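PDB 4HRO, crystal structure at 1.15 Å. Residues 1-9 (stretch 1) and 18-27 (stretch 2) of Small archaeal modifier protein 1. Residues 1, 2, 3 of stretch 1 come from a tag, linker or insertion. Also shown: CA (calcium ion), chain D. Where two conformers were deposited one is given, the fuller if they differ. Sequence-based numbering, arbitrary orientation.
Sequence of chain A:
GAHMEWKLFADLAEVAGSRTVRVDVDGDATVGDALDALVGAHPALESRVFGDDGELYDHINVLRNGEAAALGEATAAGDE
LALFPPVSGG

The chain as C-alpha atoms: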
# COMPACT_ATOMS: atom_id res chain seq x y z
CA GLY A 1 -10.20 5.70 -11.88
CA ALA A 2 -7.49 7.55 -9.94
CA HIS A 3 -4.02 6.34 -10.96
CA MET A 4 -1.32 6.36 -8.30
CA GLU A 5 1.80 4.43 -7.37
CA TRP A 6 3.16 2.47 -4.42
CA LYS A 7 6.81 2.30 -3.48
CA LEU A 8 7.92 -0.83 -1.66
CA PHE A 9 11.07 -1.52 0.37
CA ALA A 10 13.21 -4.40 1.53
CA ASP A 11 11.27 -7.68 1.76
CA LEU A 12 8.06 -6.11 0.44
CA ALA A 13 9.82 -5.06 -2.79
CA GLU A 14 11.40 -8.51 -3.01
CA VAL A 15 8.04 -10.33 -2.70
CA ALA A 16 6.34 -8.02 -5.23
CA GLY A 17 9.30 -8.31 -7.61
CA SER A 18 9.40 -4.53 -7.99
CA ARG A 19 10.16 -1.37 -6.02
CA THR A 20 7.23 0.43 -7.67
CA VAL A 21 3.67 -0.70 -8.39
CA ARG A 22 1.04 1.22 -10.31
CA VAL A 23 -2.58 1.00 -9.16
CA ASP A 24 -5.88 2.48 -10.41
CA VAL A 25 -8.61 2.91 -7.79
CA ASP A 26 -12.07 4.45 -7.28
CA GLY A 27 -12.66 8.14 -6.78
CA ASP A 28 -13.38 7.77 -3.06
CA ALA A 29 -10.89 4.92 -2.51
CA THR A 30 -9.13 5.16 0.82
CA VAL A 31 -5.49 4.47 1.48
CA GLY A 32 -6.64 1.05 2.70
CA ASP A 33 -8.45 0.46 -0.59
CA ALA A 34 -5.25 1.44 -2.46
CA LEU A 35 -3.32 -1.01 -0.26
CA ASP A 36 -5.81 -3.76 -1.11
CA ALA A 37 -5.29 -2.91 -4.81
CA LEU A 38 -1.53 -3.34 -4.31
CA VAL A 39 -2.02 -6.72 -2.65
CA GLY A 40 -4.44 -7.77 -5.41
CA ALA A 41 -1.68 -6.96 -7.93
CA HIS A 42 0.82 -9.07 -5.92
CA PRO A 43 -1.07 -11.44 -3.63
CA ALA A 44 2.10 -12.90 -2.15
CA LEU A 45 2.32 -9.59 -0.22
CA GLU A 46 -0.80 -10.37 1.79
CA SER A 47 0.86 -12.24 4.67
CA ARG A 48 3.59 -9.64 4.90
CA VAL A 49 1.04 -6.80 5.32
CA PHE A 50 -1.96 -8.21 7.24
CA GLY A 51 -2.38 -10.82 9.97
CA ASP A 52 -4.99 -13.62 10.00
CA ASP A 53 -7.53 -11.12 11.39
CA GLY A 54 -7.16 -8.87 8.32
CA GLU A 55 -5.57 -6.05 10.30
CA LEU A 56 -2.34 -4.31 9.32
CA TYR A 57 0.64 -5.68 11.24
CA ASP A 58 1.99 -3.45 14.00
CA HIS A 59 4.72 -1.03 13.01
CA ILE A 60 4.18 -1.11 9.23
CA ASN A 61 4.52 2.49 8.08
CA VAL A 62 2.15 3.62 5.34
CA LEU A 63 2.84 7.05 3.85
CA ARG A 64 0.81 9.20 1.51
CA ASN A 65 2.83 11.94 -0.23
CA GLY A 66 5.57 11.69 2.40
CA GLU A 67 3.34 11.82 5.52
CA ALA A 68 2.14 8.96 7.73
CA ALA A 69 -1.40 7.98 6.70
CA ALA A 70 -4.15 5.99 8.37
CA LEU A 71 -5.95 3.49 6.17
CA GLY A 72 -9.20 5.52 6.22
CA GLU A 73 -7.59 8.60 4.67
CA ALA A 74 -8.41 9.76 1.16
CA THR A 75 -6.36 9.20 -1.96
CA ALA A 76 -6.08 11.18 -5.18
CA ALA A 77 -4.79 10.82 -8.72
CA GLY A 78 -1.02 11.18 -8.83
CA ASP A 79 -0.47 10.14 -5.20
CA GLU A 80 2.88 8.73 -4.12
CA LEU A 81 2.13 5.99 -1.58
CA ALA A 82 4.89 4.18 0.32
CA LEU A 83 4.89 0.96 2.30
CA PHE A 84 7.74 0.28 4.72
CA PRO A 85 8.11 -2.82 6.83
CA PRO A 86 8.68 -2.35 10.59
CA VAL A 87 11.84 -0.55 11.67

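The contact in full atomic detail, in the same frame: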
# COMPACT_ATOMS: atom_id res chain seq x y z
N GLY A 1 -9.95 4.89 -13.09
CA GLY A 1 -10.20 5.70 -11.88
C GLY A 1 -9.01 6.61 -11.61
O GLY A 1 -8.44 7.20 -12.55
N ALA A 2 -8.65 6.75 -10.33
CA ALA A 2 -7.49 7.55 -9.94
C ALA A 2 -6.25 6.67 -10.01
O ALA A 2 -6.17 5.65 -9.30
CB ALA A 2 -7.69 8.11 -8.55
N HIS A 3 -5.28 7.06 -10.84
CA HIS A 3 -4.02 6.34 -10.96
C HIS A 3 -3.05 6.88 -9.93
O HIS A 3 -2.96 8.10 -9.75
CB HIS A 3 -3.39 6.54 -12.35
CG HIS A 3 -4.21 6.00 -13.48
ND1 HIS A 3 -3.97 4.78 -14.07
CD2 HIS A 3 -5.23 6.55 -14.16
CE1 HIS A 3 -4.84 4.59 -15.04
NE2 HIS A 3 -5.63 5.64 -15.11
N MET A 4 -2.33 5.98 -9.27
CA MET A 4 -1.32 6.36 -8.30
C MET A 4 -0.29 5.24 -8.23
O MET A 4 -0.42 4.24 -8.93
CB MET A 4 -1.97 6.68 -6.94
CG MET A 4 -2.77 5.53 -6.34
SD MET A 4 -3.96 6.02 -5.06
CE MET A 4 -5.12 6.96 -6.05
N GLU A 5 0.70 5.38 -7.37
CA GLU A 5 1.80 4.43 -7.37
C GLU A 5 2.31 4.19 -5.96
O GLU A 5 2.48 5.14 -5.19
CB GLU A 5 2.92 4.95 -8.27
CG GLU A 5 3.98 3.93 -8.61
CD GLU A 5 4.90 4.42 -9.71
OE1 GLU A 5 5.10 5.65 -9.83
OE2 GLU A 5 5.43 3.58 -10.45
N TRP A 6 2.54 2.91 -5.66
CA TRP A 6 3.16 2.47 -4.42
C TRP A 6 4.66 2.29 -4.63
O TRP A 6 5.10 1.72 -5.65
CB TRP A 6 2.59 1.12 -3.99
CG TRP A 6 1.24 1.19 -3.38
CD1 TRP A 6 0.04 1.02 -3.99
CD2 TRP A 6 0.96 1.46 -2.01
NE1 TRP A 6 -0.99 1.16 -3.08
CE2 TRP A 6 -0.45 1.43 -1.86
CE3 TRP A 6 1.75 1.74 -0.89
CZ2 TRP A 6 -1.07 1.68 -0.63
CZ3 TRP A 6 1.13 1.98 0.32
CH2 TRP A 6 -0.26 1.95 0.44
N LYS A 7 5.43 2.72 -3.64
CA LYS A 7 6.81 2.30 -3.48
C LYS A 7 6.92 1.31 -2.35
O LYS A 7 6.28 1.48 -1.30
CB LYS A 7 7.72 3.50 -3.22
CG LYS A 7 8.18 4.12 -4.51
CD LYS A 7 9.17 5.22 -4.28
CE LYS A 7 9.98 5.49 -5.52
NZ LYS A 7 10.85 6.66 -5.33
N LEU A 8 7.70 0.27 -2.60
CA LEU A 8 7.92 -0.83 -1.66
C LEU A 8 9.41 -0.94 -1.35
O LEU A 8 10.25 -0.60 -2.17
CB LEU A 8 7.48 -2.15 -2.29
CG LEU A 8 6.04 -2.23 -2.79
CD1 LEU A 8 5.81 -3.59 -3.45
CD2 LEU A 8 5.03 -1.92 -1.73
N PHE A 9 9.71 -1.48 -0.17
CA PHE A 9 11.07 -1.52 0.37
C PHE A 9 11.38 -2.87 0.95
O PHE A 9 10.48 -3.59 1.43
CB PHE A 9 11.26 -0.39 1.39
CG PHE A 9 11.04 0.95 0.79
CD1 PHE A 9 12.10 1.63 0.21
CD2 PHE A 9 9.78 1.49 0.70
CE1 PHE A 9 11.90 2.84 -0.42
CE2 PHE A 9 9.57 2.70 0.07
CZ PHE A 9 10.62 3.37 -0.50
N SER A 18 9.21 -5.87 -7.49
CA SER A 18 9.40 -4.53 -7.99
C SER A 18 9.41 -3.55 -6.82
O SER A 18 8.77 -3.78 -5.79
CB SER A 18 8.25 -4.15 -8.94
OG SER A 18 8.45 -2.86 -9.50
N ARG A 19 10.12 -2.45 -7.01
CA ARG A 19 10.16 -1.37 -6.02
C ARG A 19 9.03 -0.37 -6.23
O ARG A 19 8.80 0.47 -5.37
CB ARG A 19 11.53 -0.68 -6.08
CG ARG A 19 12.66 -1.59 -5.64
CD ARG A 19 14.00 -0.89 -5.68
NE ARG A 19 14.11 0.19 -4.71
CZ ARG A 19 14.28 0.02 -3.40
NH1 ARG A 19 14.35 -1.19 -2.88
NH2 ARG A 19 14.36 1.08 -2.62
N THR A 20 8.33 -0.45 -7.37
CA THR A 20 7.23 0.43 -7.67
C THR A 20 6.08 -0.38 -8.25
O THR A 20 6.30 -1.34 -9.01
CB THR A 20 7.65 1.54 -8.68
OG1 THR A 20 7.91 0.98 -9.96
CG2 THR A 20 8.87 2.33 -8.19
N VAL A 21 4.86 -0.02 -7.89
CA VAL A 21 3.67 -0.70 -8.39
C VAL A 21 2.59 0.31 -8.67
O VAL A 21 2.14 1.02 -7.77
CB VAL A 21 3.11 -1.76 -7.41
CG1 VAL A 21 1.85 -2.39 -7.96
CG2 VAL A 21 4.14 -2.83 -7.10
N ARG A 22 2.14 0.37 -9.92
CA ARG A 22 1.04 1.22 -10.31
C ARG A 22 -0.29 0.60 -9.92
O ARG A 22 -0.49 -0.61 -10.11
CB ARG A 22 1.03 1.42 -11.83
CG ARG A 22 2.29 2.02 -12.41
CD ARG A 22 2.14 2.23 -13.90
NE ARG A 22 3.41 2.62 -14.51
CZ ARG A 22 3.61 2.78 -15.81
NH1 ARG A 22 2.63 2.58 -16.68
NH2 ARG A 22 4.81 3.13 -16.25
N VAL A 23 -1.20 1.42 -9.42
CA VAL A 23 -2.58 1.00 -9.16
C VAL A 23 -3.55 2.05 -9.68
O VAL A 23 -3.19 3.20 -9.90
CB VAL A 23 -2.86 0.68 -7.65
CG1 VAL A 23 -1.96 -0.45 -7.15
CG2 VAL A 23 -2.75 1.94 -6.76
N ASP A 24 -4.80 1.63 -9.87
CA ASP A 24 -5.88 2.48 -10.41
C ASP A 24 -7.11 2.18 -9.56
O ASP A 24 -7.58 1.03 -9.54
CB ASP A 24 -6.07 2.11 -11.89
CG ASP A 24 -7.21 2.83 -12.58
OD1 ASP A 24 -7.78 3.79 -12.04
OD2 ASP A 24 -7.52 2.39 -13.71
N VAL A 25 -7.58 3.16 -8.80
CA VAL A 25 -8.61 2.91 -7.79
C VAL A 25 -9.81 3.86 -7.94
O VAL A 25 -9.77 4.80 -8.73
CB VAL A 25 -8.00 3.03 -6.37
CG1 VAL A 25 -6.92 1.97 -6.16
CG2 VAL A 25 -7.45 4.42 -6.14
N ASP A 26 -10.88 3.60 -7.19
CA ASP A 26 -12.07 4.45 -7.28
C ASP A 26 -11.83 5.86 -6.76
O ASP A 26 -10.85 6.13 -6.04
CB ASP A 26 -13.26 3.86 -6.49
CG ASP A 26 -14.01 2.80 -7.24
OD1 ASP A 26 -13.65 2.50 -8.39
OD2 ASP A 26 -14.95 2.27 -6.64
N GLY A 27 -12.73 6.74 -7.14
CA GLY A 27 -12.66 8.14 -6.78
C GLY A 27 -12.64 8.42 -5.30
O GLY A 27 -11.97 9.33 -4.89
CA CA D . -10.25 10.39 -3.77
O HOH W 1 5.76 0.76 -11.65
O HOH W 2 5.76 3.03 -12.79
O HOH W 3 10.68 1.80 -3.63
O HOH W 4 -9.27 8.34 -4.78
O HOH W 5 -10.11 11.71 -5.71
O HOH W 6 -12.33 11.33 -2.93
O HOH W 7 -10.41 9.05 -1.80
O HOH W 8 -9.75 12.42 -2.60

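The two stretches pair as antiparallel strands, burying 860 Å² between them, with hydrogen-bonded pairs alternating with non-hydrogen-bonded ones. Within stretch 2, and not joining the stretches, Ser-18 OG donates to Thr-20 O at 2.7 Å, its short hydroxyl side chain reaching the backbone just ahead. The ladder begins at Arg-19, whose O accepts from Leu-8 N (3.0 Å). Its long side chain leaves the backbone away from stretch 1 but curls back, laying one face of the guanidinium over Leu-8 O and bringing NH2 to 3.7 Å from Phe-9 CD1. One water donates to both Leu-8 O and Arg-19 O.

Thr-20 shares the polar face with Lys-7, Glu-5, Arg-22, Asp-24 and His-3, where polar and charged groups can meet solvent. A water links its OG1 (2.7 Å) to Glu-5 OE2 (3.1 Å). Val-21 turns to the other face, largely buried and apolar; there the beta-branched valines, which favour extended backbone, set compact apolar groups beside Met-4 and Trp-6. Its N donates to Trp-6 O (2.8 Å) and its O accepts from Trp-6 N (2.9 Å), while its CG2 packs 4.1 Å from Leu-8 CD1.

Arg-22, extended and exposed, reaches Glu-5 indirectly: a second water accepts from Arg-22 NE (2.9 Å) and donates to Glu-5 OE2. Val-23 repeats the paired backbone bonds with Met-4, N to O and O to N, both 3.0 Å. Val-23 CG2 lies 3.6 Å from Met-4 CG, and both methyls, CG1 and CG2, come to 4.0 Å from Trp-6 CD1, CG1 at the indole edge.

Asp-24 OD1 forms a salt bridge with the terminal Gly-1 N (2.6 Å), and its carboxylate carbon lies over one face of the His-3 ring; both partners are tag residues. Val-25 completes the ladder with tag residue Ala-2, and its CG2 meets the long, unbranched Met-4 side chain at CE (3.4 Å). Beyond the strand, Gly-27 O binds calcium at 2.3 Å.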